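Local coordinates for protein nicotinate-nucleotide--dimethylbenzimidazole phosphoribosyltransferase (Thermus thermophilus HB8, PDB 1WX1) that probably catalyses the transfer of phosphoribose from nicotinate mononucleotide to 5,6-dimethylbenzimidazole, giving alpha-ribazole 5'-phosphate for cobalamin biosynthesis, at residues P67-V70 / T71-V75; G81-A84 / I85-F88; V98-V101 / G102-G105; A160-G164 / I165-T169. All blocks are in the same frame, centred on the assembly; numbering follows the deposited sequence.

Contact 1 (P67-V70 / T71-V75); sequences PQEV and TRQMV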
ATOM      1  N   PRO A  67      -3.133 -27.479  14.726  1.00 24.73           N
ATOM      2  CA  PRO A  67      -2.213 -28.413  15.379  1.00 24.03           C
ATOM      3  C   PRO A  67      -0.772 -27.949  15.167  1.00 23.66           C
ATOM      4  O   PRO A  67      -0.455 -27.335  14.149  1.00 21.77           O
ATOM      5  CB  PRO A  67      -2.515 -29.735  14.683  1.00 25.50           C
ATOM      6  CG  PRO A  67      -2.892 -29.297  13.296  1.00 24.86           C
ATOM      7  CD  PRO A  67      -3.795 -28.117  13.573  1.00 25.19           C
ATOM      8  N   GLN A  68       0.091 -28.257  16.128  1.00 22.23           N
ATOM      9  CA  GLN A  68       1.490 -27.862  16.088  1.00 21.77           C
ATOM     10  C   GLN A  68       2.219 -28.218  14.793  1.00 21.12           C
ATOM     11  O   GLN A  68       3.093 -27.468  14.345  1.00 19.11           O
ATOM     12  CB  GLN A  68       2.224 -28.494  17.276  1.00 22.27           C
ATOM     13  CG  GLN A  68       3.653 -28.033  17.428  1.00 23.55           C
ATOM     14  CD  GLN A  68       4.199 -28.321  18.810  1.00 24.27           C
ATOM     15  OE1 GLN A  68       4.425 -29.473  19.172  1.00 23.14           O
ATOM     16  NE2 GLN A  68       4.403 -27.270  19.595  1.00 21.27           N
ATOM     17  N   GLU A  69       1.853 -29.351  14.199  1.00 19.54           N
ATOM     18  CA  GLU A  69       2.477 -29.834  12.974  1.00 20.07           C
ATOM     19  C   GLU A  69       2.435 -28.831  11.830  1.00 18.87           C
ATOM     20  O   GLU A  69       3.244 -28.910  10.917  1.00 18.98           O
ATOM     21  CB  GLU A  69       1.786 -31.127  12.495  1.00 24.38           C
ATOM     22  CG  GLU A  69       0.313 -30.963  12.204  1.00 30.91           C
ATOM     23  CD  GLU A  69      -0.418 -32.263  11.950  1.00 36.85           C
ATOM     24  OE1 GLU A  69       0.016 -33.047  11.068  1.00 42.46           O
ATOM     25  OE2 GLU A  69      -1.434 -32.494  12.631  1.00 41.81           O
ATOM     26  N   VAL A  70       1.488 -27.899  11.876  1.00 16.26           N
ATOM     27  CA  VAL A  70       1.346 -26.897  10.824  1.00 17.45           C
ATOM     28  C   VAL A  70       2.582 -26.013  10.637  1.00 17.63           C
ATOM     29  O   VAL A  70       2.866 -25.566   9.527  1.00 18.43           O
ATOM     30  CB  VAL A  70       0.102 -26.011  11.077  1.00 18.64           C
ATOM     31  CG1 VAL A  70       0.054 -24.866  10.067  1.00 20.81           C
ATOM     32  CG2 VAL A  70      -1.168 -26.862  10.949  1.00 19.00           C
ATOM     33  N   THR A  71       3.331 -25.776  11.710  1.00 16.23           N
ATOM     34  CA  THR A  71       4.539 -24.954  11.597  1.00 16.03           C
ATOM     35  C   THR A  71       5.502 -25.591  10.595  1.00 16.04           C
ATOM     36  O   THR A  71       5.944 -24.947   9.644  1.00 14.48           O
ATOM     37  CB  THR A  71       5.263 -24.817  12.952  1.00 16.30           C
ATOM     38  OG1 THR A  71       4.362 -24.265  13.920  1.00 15.23           O
ATOM     39  CG2 THR A  71       6.474 -23.904  12.821  1.00 15.99           C
ATOM     40  N   ARG A  72       5.824 -26.861  10.812  1.00 16.15           N
ATOM     41  CA  ARG A  72       6.728 -27.567   9.918  1.00 15.95           C
ATOM     42  C   ARG A  72       6.163 -27.676   8.501  1.00 16.20           C
ATOM     43  O   ARG A  72       6.886 -27.501   7.517  1.00 16.18           O
ATOM     44  CB  ARG A  72       7.022 -28.967  10.458  1.00 17.27           C
ATOM     45  CG  ARG A  72       7.888 -29.795   9.528  1.00 19.74           C
ATOM     46  CD  ARG A  72       8.324 -31.113  10.153  1.00 21.59           C
ATOM     47  NE  ARG A  72       9.086 -31.890   9.184  1.00 24.34           N
ATOM     48  CZ  ARG A  72       8.545 -32.545   8.161  1.00 26.56           C
ATOM     49  NH1 ARG A  72       7.231 -32.533   7.979  1.00 27.27           N
ATOM     50  NH2 ARG A  72       9.321 -33.184   7.300  1.00 27.60           N
ATOM     51  N   GLN A  73       4.874 -27.971   8.399  1.00 16.59           N
ATOM     52  CA  GLN A  73       4.238 -28.098   7.095  1.00 17.19           C
ATOM     53  C   GLN A  73       4.275 -26.765   6.352  1.00 16.99           C
ATOM     54  O   GLN A  73       4.474 -26.731   5.143  1.00 17.10           O
ATOM     55  CB  GLN A  73       2.796 -28.569   7.262  1.00 17.64           C
ATOM     56  CG  GLN A  73       2.674 -29.890   8.008  1.00 20.58           C
ATOM     57  CD  GLN A  73       1.238 -30.254   8.292  1.00 20.25           C
ATOM     58  OE1 GLN A  73       0.392 -29.379   8.475  1.00 21.53           O
ATOM     59  NE2 GLN A  73       0.955 -31.553   8.349  1.00 23.56           N
ATOM     60  N   MET A  74       4.101 -25.664   7.076  1.00 15.72           N
ATOM     61  CA  MET A  74       4.136 -24.357   6.436  1.00 16.38           C
ATOM     62  C   MET A  74       5.549 -24.009   5.993  1.00 16.39           C
ATOM     63  O   MET A  74       5.729 -23.346   4.976  1.00 15.35           O
ATOM     64  CB  MET A  74       3.571 -23.279   7.367  1.00 15.60           C
ATOM     65  CG  MET A  74       2.049 -23.253   7.385  1.00 17.53           C
ATOM     66  SD  MET A  74       1.350 -22.941   5.734  1.00 20.48           S
ATOM     67  CE  MET A  74       2.004 -21.289   5.399  1.00 20.61           C
ATOM     68  N   VAL A  75       6.554 -24.454   6.747  1.00 16.82           N
ATOM     69  CA  VAL A  75       7.931 -24.197   6.346  1.00 16.77           C
ATOM     70  C   VAL A  75       8.156 -24.882   5.001  1.00 17.08           C
ATOM     71  O   VAL A  75       8.741 -24.305   4.088  1.00 16.15           O
ATOM     72  CB  VAL A  75       8.950 -24.744   7.367  1.00 16.76           C
ATOM     73  CG1 VAL A  75      10.349 -24.778   6.743  1.00 16.53           C
ATOM     74  CG2 VAL A  75       8.969 -23.843   8.600  1.00 16.36           C
TER
HETATM   75  O   HOH W   1       5.559 -28.044  13.500  1.00 16.81           O
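Val70 and Met74 lie side by side at the start of helix 70-79, pointing the same way. Here a type I beta turn, Pro67 to Val70, runs straight into the helix. Val70 CG1 packs on Met74 CG at 3.7 Å. The valine torsion (chi1 173°) sets CG1 anti to the backbone N, on the side of the following turn, where Met74 sits. The Met74 chain then bends twice and carries its end away, and the side chain lies close to that of Glu304, the predicted proton acceptor.

Gln73 reaches back over the turn. Its CG lies 3.1 Å from Glu69 O, and its amide passes the Glu69 carboxylate obliquely, with the two planes 38° apart. Gln73 NE2 and Glu69 OE1 are 3.2 Å apart. The other end of the amide, OE1, faces Val70 and accepts a hydrogen bond from Ser333 N of the second subunit, so the glutamine ties this helix start to the dimer partner.

The backbone closes the first turn. Gln73 N bonds Glu69 O at 3.1 Å, in the carbonyl plane. Met74 N bonds Val70 O at 2.7 Å. Thr71 OG1 turns elsewhere, to Asp55. Gln68 O is gripped twice: Thr71 N donates to it at 3.1 Å from above the carbonyl plane, and a water donates a hydrogen bond to it at 2.7 Å and accepts one from Arg72 N at 2.9 Å.

Contact 2 (G81-A84 / I85-F88); sequences GGAA and INQF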
ATOM      1  N   GLY A  81       7.182 -22.648  -2.353  1.00 22.31           N
ATOM      2  CA  GLY A  81       6.572 -21.448  -2.898  1.00 20.58           C
ATOM      3  C   GLY A  81       5.062 -21.329  -2.905  1.00 20.19           C
ATOM      4  O   GLY A  81       4.517 -20.544  -3.683  1.00 18.93           O
ATOM      5  N   GLY A  82       4.382 -22.069  -2.033  1.00 20.47           N
ATOM      6  CA  GLY A  82       2.931 -22.013  -2.008  1.00 18.64           C
ATOM      7  C   GLY A  82       2.276 -21.166  -0.928  1.00 18.14           C
ATOM      8  O   GLY A  82       1.048 -21.160  -0.821  1.00 17.04           O
ATOM      9  N   ALA A  83       3.066 -20.454  -0.130  1.00 16.16           N
ATOM     10  CA  ALA A  83       2.508 -19.625   0.938  1.00 18.04           C
ATOM     11  C   ALA A  83       2.250 -18.189   0.493  1.00 17.23           C
ATOM     12  O   ALA A  83       2.736 -17.747  -0.550  1.00 16.06           O
ATOM     13  CB  ALA A  83       3.431 -19.631   2.152  1.00 15.73           C
ATOM     14  N   ALA A  84       1.482 -17.460   1.296  1.00 16.00           N
ATOM     15  CA  ALA A  84       1.164 -16.075   0.983  1.00 17.49           C
ATOM     16  C   ALA A  84       2.444 -15.259   0.834  1.00 17.20           C
ATOM     17  O   ALA A  84       2.580 -14.456  -0.095  1.00 18.07           O
ATOM     18  CB  ALA A  84       0.283 -15.476   2.085  1.00 17.75           C
ATOM     19  N   ILE A  85       3.393 -15.472   1.740  1.00 15.93           N
ATOM     20  CA  ILE A  85       4.643 -14.726   1.691  1.00 17.39           C
ATOM     21  C   ILE A  85       5.382 -14.912   0.365  1.00 16.46           C
ATOM     22  O   ILE A  85       5.946 -13.958  -0.168  1.00 16.93           O
ATOM     23  CB  ILE A  85       5.581 -15.097   2.881  1.00 17.29           C
ATOM     24  CG1 ILE A  85       6.782 -14.146   2.903  1.00 18.04           C
ATOM     25  CG2 ILE A  85       6.047 -16.543   2.770  1.00 16.53           C
ATOM     26  CD1 ILE A  85       6.395 -12.686   3.076  1.00 20.07           C
ATOM     27  N   ASN A  86       5.377 -16.125  -0.179  1.00 16.34           N
ATOM     28  CA  ASN A  86       6.051 -16.354  -1.453  1.00 16.71           C
ATOM     29  C   ASN A  86       5.391 -15.546  -2.563  1.00 17.18           C
ATOM     30  O   ASN A  86       6.074 -14.991  -3.425  1.00 17.88           O
ATOM     31  CB  ASN A  86       6.010 -17.831  -1.857  1.00 18.11           C
ATOM     32  CG  ASN A  86       6.669 -18.732  -0.844  1.00 20.16           C
ATOM     33  OD1 ASN A  86       5.992 -19.359  -0.035  1.00 18.80           O
ATOM     34  ND2 ASN A  86       7.999 -18.792  -0.874  1.00 18.64           N
ATOM     35  N   GLN A  87       4.061 -15.498  -2.545  1.00 15.72           N
ATOM     36  CA  GLN A  87       3.308 -14.776  -3.565  1.00 18.76           C
ATOM     37  C   GLN A  87       3.529 -13.270  -3.489  1.00 18.35           C
ATOM     38  O   GLN A  87       3.711 -12.608  -4.514  1.00 18.91           O
ATOM     39  CB  GLN A  87       1.814 -15.086  -3.437  1.00 18.23           C
ATOM     40  CG  GLN A  87       1.464 -16.561  -3.592  1.00 20.46           C
ATOM     41  CD  GLN A  87       2.157 -17.214  -4.780  1.00 22.92           C
ATOM     42  OE1 GLN A  87       2.168 -16.673  -5.885  1.00 22.40           O
ATOM     43  NE2 GLN A  87       2.735 -18.389  -4.553  1.00 26.63           N
ATOM     44  N   PHE A  88       3.512 -12.729  -2.277  1.00 16.98           N
ATOM     45  CA  PHE A  88       3.715 -11.299  -2.095  1.00 16.97           C
ATOM     46  C   PHE A  88       5.150 -10.905  -2.426  1.00 16.52           C
ATOM     47  O   PHE A  88       5.392  -9.848  -3.006  1.00 16.02           O
ATOM     48  CB  PHE A  88       3.368 -10.891  -0.656  1.00 17.17           C
ATOM     49  CG  PHE A  88       1.897 -11.010  -0.326  1.00 17.20           C
ATOM     50  CD1 PHE A  88       0.957 -11.267  -1.327  1.00 19.38           C
ATOM     51  CD2 PHE A  88       1.450 -10.838   0.980  1.00 17.38           C
ATOM     52  CE1 PHE A  88      -0.406 -11.352  -1.031  1.00 18.05           C
ATOM     53  CE2 PHE A  88       0.088 -10.922   1.288  1.00 19.86           C
ATOM     54  CZ  PHE A  88      -0.842 -11.178   0.274  1.00 19.15           C
TER
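A Schellman motif ends helix 70-79 at Gly81, and two residues later Ala83 is the N-cap of helix 84-91. The contact is this tight helix-to-helix link folded against the new helix. Gly81 has positive phi (71°), where the chain leaves the helical conformation.

Asn86 carries much of the contact. Its side chain swings back (chi1 -60°), with CG beside its own backbone N, and this aims the amide at the link. OD1 accepts Ala83 N at 3.1 Å, with the donor tilted 20° from the amide carbonyl plane. The same oxygen lies 3.4 Å from Ala83 CB. The amide carbon CG rests against Gly81 CA at 3.4 Å. ND2 donates to Phe78 O, so one amide holds both the end of the old helix and the N-cap of the new one.

Ala83 O takes Gln87 N at 3.3 Å in the carbonyl plane, and Asn86 N makes a weak second bond to it. The Gln87 chain bends at chi2 and brings NE2 within 2.9 Å of Gly81 O, but the angle is too poor for a hydrogen bond. Its OE1 bonds Arg320 NE of the second subunit. Ile85 N donates to the carboxylate of Glu304, the predicted proton acceptor, so the first turn of the helix lies against the predicted active site. One face of the Phe88 ring looks onto Ala84 O, 3.5 Å from Phe88 CG. That oxygen also accepts Phe88 N at 2.9 Å, nearly in line with its C=O bond.

Contact 3 (V98-V101 / G102-G105); sequences VLDV and GVVG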
ATOM      1  N   VAL A  98      14.249 -18.684   4.731  1.00 15.52           N
ATOM      2  CA  VAL A  98      13.579 -19.316   5.861  1.00 14.15           C
ATOM      3  C   VAL A  98      14.639 -19.756   6.866  1.00 14.46           C
ATOM      4  O   VAL A  98      15.690 -20.269   6.489  1.00 14.38           O
ATOM      5  CB  VAL A  98      12.761 -20.554   5.416  1.00 14.47           C
ATOM      6  CG1 VAL A  98      12.031 -21.154   6.615  1.00 15.35           C
ATOM      7  CG2 VAL A  98      11.750 -20.149   4.346  1.00 16.04           C
ATOM      8  N   LEU A  99      14.360 -19.537   8.145  1.00 13.27           N
ATOM      9  CA  LEU A  99      15.287 -19.904   9.201  1.00 13.57           C
ATOM     10  C   LEU A  99      14.587 -20.793  10.220  1.00 13.88           C
ATOM     11  O   LEU A  99      13.592 -20.393  10.823  1.00 14.01           O
ATOM     12  CB  LEU A  99      15.813 -18.645   9.899  1.00 13.45           C
ATOM     13  CG  LEU A  99      16.552 -18.829  11.230  1.00 14.95           C
ATOM     14  CD1 LEU A  99      17.882 -19.531  10.989  1.00 13.90           C
ATOM     15  CD2 LEU A  99      16.789 -17.465  11.886  1.00 13.16           C
ATOM     16  N   ASP A 100      15.093 -22.007  10.390  1.00 13.69           N
ATOM     17  CA  ASP A 100      14.527 -22.921  11.376  1.00 15.16           C
ATOM     18  C   ASP A 100      15.370 -22.810  12.640  1.00 14.53           C
ATOM     19  O   ASP A 100      16.531 -23.212  12.646  1.00 15.26           O
ATOM     20  CB  ASP A 100      14.568 -24.374  10.882  1.00 15.06           C
ATOM     21  CG  ASP A 100      14.223 -25.383  11.988  1.00 17.83           C
ATOM     22  OD1 ASP A 100      14.542 -26.580  11.830  1.00 16.33           O
ATOM     23  OD2 ASP A 100      13.630 -24.981  13.015  1.00 15.02           O
ATOM     24  N   VAL A 101      14.802 -22.237  13.695  1.00 14.97           N
ATOM     25  CA  VAL A 101      15.522 -22.143  14.960  1.00 15.01           C
ATOM     26  C   VAL A 101      14.860 -23.028  16.008  1.00 14.96           C
ATOM     27  O   VAL A 101      15.348 -23.125  17.130  1.00 15.98           O
ATOM     28  CB  VAL A 101      15.585 -20.692  15.524  1.00 16.21           C
ATOM     29  CG1 VAL A 101      16.659 -19.898  14.796  1.00 17.72           C
ATOM     30  CG2 VAL A 101      14.222 -20.014  15.418  1.00 12.68           C
ATOM     31  N   GLY A 102      13.755 -23.686  15.652  1.00 15.66           N
ATOM     32  CA  GLY A 102      13.097 -24.531  16.637  1.00 14.54           C
ATOM     33  C   GLY A 102      11.831 -25.267  16.232  1.00 16.31           C
ATOM     34  O   GLY A 102      10.933 -25.470  17.055  1.00 16.07           O
ATOM     35  N   VAL A 103      11.747 -25.674  14.974  1.00 15.61           N
ATOM     36  CA  VAL A 103      10.579 -26.400  14.503  1.00 16.33           C
ATOM     37  C   VAL A 103      10.678 -27.865  14.937  1.00 17.43           C
ATOM     38  O   VAL A 103      11.767 -28.434  14.969  1.00 16.37           O
ATOM     39  CB  VAL A 103      10.486 -26.348  12.957  1.00 19.10           C
ATOM     40  CG1 VAL A 103       9.393 -27.282  12.474  1.00 19.52           C
ATOM     41  CG2 VAL A 103      10.196 -24.904  12.494  1.00 16.79           C
ATOM     42  N   VAL A 104       9.549 -28.472  15.294  1.00 17.43           N
ATOM     43  CA  VAL A 104       9.562 -29.887  15.671  1.00 17.70           C
ATOM     44  C   VAL A 104       9.639 -30.698  14.375  1.00 17.44           C
ATOM     45  O   VAL A 104       8.879 -30.450  13.439  1.00 17.85           O
ATOM     46  CB  VAL A 104       8.276 -30.290  16.438  1.00 18.00           C
ATOM     47  CG1 VAL A 104       8.200 -31.802  16.582  1.00 18.42           C
ATOM     48  CG2 VAL A 104       8.267 -29.645  17.813  1.00 17.50           C
ATOM     49  N   GLY A 105      10.563 -31.652  14.308  1.00 19.77           N
ATOM     50  CA  GLY A 105      10.677 -32.467  13.108  1.00 19.96           C
ATOM     51  C   GLY A 105      11.834 -32.063  12.216  1.00 22.42           C
ATOM     52  O   GLY A 105      12.368 -30.964  12.340  1.00 22.42           O
TER
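Asp100 turns its carboxylate onto the backbone of Gly102 and Val103, where the chain turns a corner at Val101, after strand 94-100. That strand lies between strands 47-54 and 113-115. With chi1 at 169°, CG of Asp100 stands anti to the backbone N and beside the carbonyl carbon, which sends the carboxylate forward along the chain. OD2 accepts Val103 N at 2.8 Å. This bond is nearly straight, at 170°, and meets OD2 on its syn side, 19° out of the carboxylate plane. Gly102 N also donates to OD2, at 2.9 Å, but this bond is weak. The weak bond from Gly102 N, two residues on, closes an Asx turn; the straight bond from Val103 N, three residues on, reinforces it. Together they hold the corner where the chain leaves the parallel sheet of this Rossmann-like domain. The second oxygen, OD1, forms a salt bridge with Lys117, whose NZ also bonds Val103 O and Gly105 O. The buried carboxylate is therefore shared between a lysine and two backbone N-H groups, which would be expected to keep it ionised.

Val101 turns its side chain away, to Leu228 and Ala232 of helix 228-242. Across the corner Val103 lies obliquely against the aspartate, with Val103 CB 3.4 Å and Val103 CG2 3.5 Å from Asp100 OD2. The CG2 methyl stands beside the Val103 backbone N, and so meets the same oxygen that this N-H bonds. The carboxylate carbon, Asp100 CG, is 4.0 Å from Val103 CB.

Contact 4 (A160-G164 / I165-T169); sequences AGDMG and IGNTT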
ATOM      1  N   ALA A 160      11.344  -9.044   8.522  1.00 16.04           N
ATOM      2  CA  ALA A 160      11.385 -10.323   9.208  1.00 15.11           C
ATOM      3  C   ALA A 160       9.977 -10.888   9.133  1.00 14.69           C
ATOM      4  O   ALA A 160       8.997 -10.138   9.047  1.00 13.60           O
ATOM      5  CB  ALA A 160      11.811 -10.150  10.669  1.00 16.68           C
ATOM      6  N   GLY A 161       9.888 -12.212   9.133  1.00 12.89           N
ATOM      7  CA  GLY A 161       8.603 -12.882   9.093  1.00 12.88           C
ATOM      8  C   GLY A 161       8.597 -13.933  10.190  1.00 13.80           C
ATOM      9  O   GLY A 161       9.662 -14.348  10.663  1.00 14.90           O
ATOM     10  N   ASP A 162       7.410 -14.371  10.592  1.00 13.38           N
ATOM     11  CA  ASP A 162       7.284 -15.372  11.644  1.00 13.67           C
ATOM     12  C   ASP A 162       6.420 -16.550  11.215  1.00 14.71           C
ATOM     13  O   ASP A 162       5.503 -16.407  10.413  1.00 15.36           O
ATOM     14  CB  ASP A 162       6.607 -14.758  12.864  1.00 15.92           C
ATOM     15  CG  ASP A 162       5.157 -14.396  12.581  1.00 18.08           C
ATOM     16  OD1 ASP A 162       4.920 -13.524  11.711  1.00 20.28           O
ATOM     17  OD2 ASP A 162       4.254 -14.994  13.208  1.00 21.23           O
ATOM     18  N   MET A 163       6.721 -17.721  11.757  1.00 15.96           N
ATOM     19  CA  MET A 163       5.910 -18.900  11.497  1.00 16.18           C
ATOM     20  C   MET A 163       6.058 -19.774  12.727  1.00 17.00           C
ATOM     21  O   MET A 163       7.143 -20.276  13.022  1.00 17.37           O
ATOM     22  CB  MET A 163       6.366 -19.654  10.249  1.00 17.40           C
ATOM     23  CG  MET A 163       5.466 -20.857   9.895  1.00 20.28           C
ATOM     24  SD  MET A 163       3.701 -20.447   9.606  1.00 23.25           S
ATOM     25  CE  MET A 163       2.867 -21.540  10.789  1.00 22.06           C
ATOM     26  N   GLY A 164       4.964 -19.928  13.460  1.00 16.09           N
ATOM     27  CA  GLY A 164       4.996 -20.744  14.657  1.00 17.34           C
ATOM     28  C   GLY A 164       3.623 -20.805  15.290  1.00 17.17           C
ATOM     29  O   GLY A 164       3.123 -19.801  15.783  1.00 16.80           O
ATOM     30  N   ILE A 165       3.007 -21.982  15.265  1.00 17.54           N
ATOM     31  CA  ILE A 165       1.686 -22.153  15.857  1.00 16.40           C
ATOM     32  C   ILE A 165       1.779 -21.818  17.341  1.00 15.76           C
ATOM     33  O   ILE A 165       2.640 -22.334  18.048  1.00 15.27           O
ATOM     34  CB  ILE A 165       1.177 -23.605  15.677  1.00 16.98           C
ATOM     35  CG1 ILE A 165       0.996 -23.913  14.186  1.00 15.66           C
ATOM     36  CG2 ILE A 165      -0.137 -23.797  16.421  1.00 14.16           C
ATOM     37  CD1 ILE A 165       0.078 -22.945  13.461  1.00 17.02           C
ATOM     38  N   GLY A 166       0.898 -20.931  17.793  1.00 17.75           N
ATOM     39  CA  GLY A 166       0.893 -20.519  19.184  1.00 18.71           C
ATOM     40  C   GLY A 166       1.816 -19.350  19.479  1.00 19.95           C
ATOM     41  O   GLY A 166       1.928 -18.927  20.629  1.00 20.89           O
ATOM     42  N   ASN A 167       2.463 -18.792  18.460  1.00 18.42           N
ATOM     43  CA  ASN A 167       3.385 -17.702  18.743  1.00 18.10           C
ATOM     44  C   ASN A 167       2.755 -16.352  19.102  1.00 18.17           C
ATOM     45  O   ASN A 167       3.450 -15.459  19.579  1.00 18.39           O
ATOM     46  CB  ASN A 167       4.416 -17.558  17.609  1.00 17.35           C
ATOM     47  CG  ASN A 167       3.865 -16.883  16.375  1.00 15.45           C
ATOM     48  OD1 ASN A 167       2.681 -16.573  16.282  1.00 16.45           O
ATOM     49  ND2 ASN A 167       4.743 -16.648  15.407  1.00 18.14           N
ATOM     50  N   THR A 168       1.448 -16.196  18.909  1.00 17.08           N
ATOM     51  CA  THR A 168       0.827 -14.928  19.281  1.00 19.46           C
ATOM     52  C   THR A 168       0.729 -14.867  20.808  1.00 17.80           C
ATOM     53  O   THR A 168       0.671 -13.792  21.394  1.00 17.64           O
ATOM     54  CB  THR A 168      -0.577 -14.754  18.649  1.00 21.06           C
ATOM     55  OG1 THR A 168      -1.476 -15.726  19.185  1.00 26.30           O
ATOM     56  CG2 THR A 168      -0.498 -14.924  17.139  1.00 25.18           C
ATOM     57  N   THR A 169       0.724 -16.028  21.458  1.00 17.77           N
ATOM     58  CA  THR A 169       0.671 -16.053  22.909  1.00 15.87           C
ATOM     59  C   THR A 169       2.060 -15.697  23.430  1.00 16.89           C
ATOM     60  O   THR A 169       2.196 -14.890  24.349  1.00 17.15           O
ATOM     61  CB  THR A 169       0.236 -17.438  23.440  1.00 18.32           C
ATOM     62  OG1 THR A 169      -1.107 -17.699  23.021  1.00 19.41           O
ATOM     63  CG2 THR A 169       0.280 -17.471  24.963  1.00 17.90           C
TER
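Asp162 and Asn167 both hold CG between the backbone N and the carbonyl carbon, with chi1 of 67° and 77°. These torsions turn the two side chains toward each other across the bend between strand 157-163 and helix 167-179. They cross at about a right angle. Asn167 ND2 donates to Asp162 OD2 at 2.8 Å, and the bond is close to straight at 162°. It uses the anti lone pair of OD2, on the side away from the other oxygen. The acceptor lies in the amide plane, and the carboxylate and amide groups are nearly coplanar.

Each has a second partner. Asp162 OD1 accepts Glu304 N, and Asn167 ND2 also donates to Glu229. Asp162 is thus consistent with a second-shell role, holding the backbone of Glu304, the predicted proton acceptor.

The bend is a type II beta turn, Gly164 to Asn167, at the C-terminal end of a central strand of the parallel sheet, where active sites of such alpha/beta folds commonly lie. Gly166, with positive phi, takes the third place of the turn and is the N-cap of the helix. Its carbonyl oxygen accepts Thr169 N at 3.2 Å. The turn is closed by Asn167 N, which donates to Gly164 O at 2.9 Å from above the carbonyl plane. The Asn167 side chain folds over the same oxygen, with CG 3.1 Å from Gly164 O.

On the other side of the chain, Met163 and Ile165 run side by side. Met163 CE meets Ile165 CD1 at 4.1 Å, and both side chains pack on helix 70-79, through Met74 and Val70.

Helix 70-79 joins the set. Contact 1, at its start, touches each of the others. Met74 CE packs on Ala83 CB of contact 2 at 3.9 Å. Arg72 CB meets Val103 CG1 of contact 3 at 3.5 Å. Thr71 OG1 and Ile165 N of contact 4 are 3.0 Å apart, probably hydrogen-bonded. Contacts 3 and 4 end strands of one parallel sheet, with centres 12 Å apart. Three contacts border the predicted proton acceptor Glu304: the side chains of Met74, Ile85 and Met163 come within about 3, 4 and 5 Å of its own. Contact 3 lies away from it. Contacts 1 and 2 also touch the second subunit.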